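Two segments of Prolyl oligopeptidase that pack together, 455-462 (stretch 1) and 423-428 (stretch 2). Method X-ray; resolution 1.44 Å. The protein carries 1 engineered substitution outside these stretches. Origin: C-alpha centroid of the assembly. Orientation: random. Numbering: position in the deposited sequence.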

# COMPACT_ATOMS: atom_id res chain seq x y z
N ASP A 455 -11.15 -16.29 17.93
CA ASP A 455 -11.85 -17.19 17.02
C ASP A 455 -12.51 -16.33 15.95
O ASP A 455 -13.45 -15.57 16.23
CB ASP A 455 -12.89 -18.04 17.74
CG ASP A 455 -13.58 -19.08 16.82
OD1 ASP A 455 -13.48 -19.00 15.58
OD2 ASP A 455 -14.28 -19.99 17.38
N PRO A 456 -12.04 -16.40 14.72
CA PRO A 456 -12.63 -15.56 13.68
C PRO A 456 -14.12 -15.73 13.50
O PRO A 456 -14.79 -14.79 13.06
CB PRO A 456 -11.85 -15.96 12.43
CG PRO A 456 -10.57 -16.48 12.92
CD PRO A 456 -10.89 -17.17 14.22
N ASP A 457 -14.66 -16.89 13.83
CA ASP A 457 -16.09 -17.15 13.73
C ASP A 457 -16.91 -16.31 14.69
O ASP A 457 -18.13 -16.23 14.52
CB ASP A 457 -16.42 -18.61 14.02
CG ASP A 457 -15.90 -19.57 12.96
OD1 ASP A 457 -15.54 -19.12 11.84
OD2 ASP A 457 -15.82 -20.78 13.27
N ASP A 458 -16.28 -15.67 15.67
CA ASP A 458 -16.96 -14.80 16.61
C ASP A 458 -17.28 -13.41 16.03
O ASP A 458 -17.90 -12.60 16.73
CB ASP A 458 -16.13 -14.57 17.88
CG ASP A 458 -15.99 -15.78 18.75
OD1 ASP A 458 -16.77 -16.73 18.61
OD2 ASP A 458 -15.07 -15.80 19.63
N PHE A 459 -16.83 -13.15 14.81
CA PHE A 459 -16.93 -11.83 14.21
C PHE A 459 -17.73 -11.89 12.93
O PHE A 459 -17.61 -12.84 12.15
CB PHE A 459 -15.54 -11.25 13.98
CG PHE A 459 -14.71 -11.13 15.25
CD1 PHE A 459 -13.97 -12.22 15.70
CD2 PHE A 459 -14.72 -9.97 16.04
CE1 PHE A 459 -13.22 -12.16 16.86
CE2 PHE A 459 -13.96 -9.90 17.20
CZ PHE A 459 -13.23 -10.98 17.61
N GLU A 460 -18.48 -10.84 12.71
CA GLU A 460 -19.34 -10.69 11.54
C GLU A 460 -18.99 -9.41 10.82
O GLU A 460 -18.78 -8.36 11.44
CB GLU A 460 -20.80 -10.58 11.97
CG GLU A 460 -21.80 -10.33 10.86
CD GLU A 460 -23.09 -9.78 11.38
OE1 GLU A 460 -24.10 -10.52 11.25
OE2 GLU A 460 -23.14 -8.59 11.83
N SER A 461 -18.96 -9.48 9.50
CA SER A 461 -18.91 -8.29 8.68
C SER A 461 -20.15 -8.24 7.81
O SER A 461 -20.62 -9.27 7.28
CB SER A 461 -17.66 -8.17 7.84
OG SER A 461 -17.67 -9.13 6.81
N THR A 462 -20.67 -7.05 7.67
CA THR A 462 -21.81 -6.78 6.78
C THR A 462 -21.50 -5.51 6.00
O THR A 462 -20.57 -4.77 6.34
CB THR A 462 -23.13 -6.57 7.50
OG1 THR A 462 -23.01 -5.45 8.41
CG2 THR A 462 -23.55 -7.84 8.27
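Stretch 2 (423-428) GFNTPG

After D455, stretch 1 forms a 3-10 segment, 456-458, then a strand from F459. D455 O accepts from D458 N at 2.9 Å, and D455 OD1 from D457 N at 3.0 Å. F459 N bonds to P456 O at 3.1 Å. The chain is extended from F459 on.

Stretch 2 makes a turn and then enters a strand, 426-428, which continues later in the chain. A type I beta turn runs from G423 to T426, with F424 and N425 at its corners. Two backbone hydrogen bonds close it: T426 N to G423 O at 3.2 Å and G423 N to T426 O at 3.1 Å. G428 has phi/psi of 156/103, where a side chain would be jammed against the carbonyl O of P427.

Stretch 2 lies along stretch 1 from P456 to S461, running in the opposite direction. F424 is nearest S461 (CA to CA 6.7 Å), and N425 is nearest P456 (CA to CA 5.1 Å). No backbone-to-backbone hydrogen bond joins the two stretches.

N425 is the main link. Its CB points toward stretch 1 with chi1 in p, and N425 ND2 donates to F459 O at 3.0 Å, with an N-H...O angle of 154°. The amide thus takes up a strand carbonyl. Two waters extend the link to S461. Water 1 accepts from S461 N at 2.9 Å and, weakly, from N425 ND2 at 3.2 Å. Water 2 bonds to S461 OG at 2.9 Å and donates weakly to N425 OD1 at 3.0 Å.

The remaining contacts are packing. P456 CB rests 3.4 Å from N425 O. P456 CG meets P427 CG at 4.0 Å, an apolar contact between proline rings. S461 CB lies 3.8 Å from F424 CD2, oblique to the ring. F459 CB approaches N425 CB at 4.4 Å, but the end of the F459 side chain leads away.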

# COMPACT_ATOMS: atom_id res chain seq x y z
N GLY A 423 -9.96 -11.59 4.55
CA GLY A 423 -11.02 -10.64 4.76
C GLY A 423 -11.17 -10.38 6.24
O GLY A 423 -10.34 -10.79 7.04
N PHE A 424 -12.21 -9.65 6.60
CA PHE A 424 -12.30 -9.17 7.97
C PHE A 424 -12.30 -10.29 8.99
O PHE A 424 -11.76 -10.09 10.10
CB PHE A 424 -13.54 -8.28 8.15
CG PHE A 424 -13.49 -7.01 7.36
CD1 PHE A 424 -12.55 -6.05 7.59
CD2 PHE A 424 -14.44 -6.78 6.37
CE1 PHE A 424 -12.49 -4.90 6.88
CE2 PHE A 424 -14.42 -5.61 5.66
CZ PHE A 424 -13.45 -4.67 5.89
N ASN A 425 -12.86 -11.44 8.64
CA ASN A 425 -12.84 -12.62 9.51
C ASN A 425 -12.24 -13.86 8.83
O ASN A 425 -12.49 -14.98 9.27
CB ASN A 425 -14.22 -12.90 10.08
CG ASN A 425 -15.24 -13.19 9.02
OD1 ASN A 425 -14.90 -13.59 7.90
ND2 ASN A 425 -16.51 -12.98 9.36
N THR A 426 -11.39 -13.66 7.82
CA THR A 426 -10.69 -14.74 7.13
C THR A 426 -9.19 -14.45 7.24
O THR A 426 -8.69 -13.55 6.54
CB THR A 426 -11.08 -14.90 5.67
OG1 THR A 426 -12.47 -15.23 5.60
CG2 THR A 426 -10.25 -16.00 5.00
N PRO A 427 -8.45 -15.14 8.11
CA PRO A 427 -7.05 -14.76 8.34
C PRO A 427 -6.10 -14.91 7.17
O PRO A 427 -5.14 -14.16 7.06
CB PRO A 427 -6.64 -15.67 9.50
CG PRO A 427 -7.83 -16.32 10.01
CD PRO A 427 -8.99 -16.08 9.11
N GLY A 428 -6.32 -15.90 6.30
CA GLY A 428 -5.47 -16.13 5.16
C GLY A 428 -5.55 -17.54 4.70
O GLY A 428 -4.98 -18.45 5.30
O HOH W 1 -19.41 -12.17 8.38
O HOH W 2 -15.46 -10.94 6.65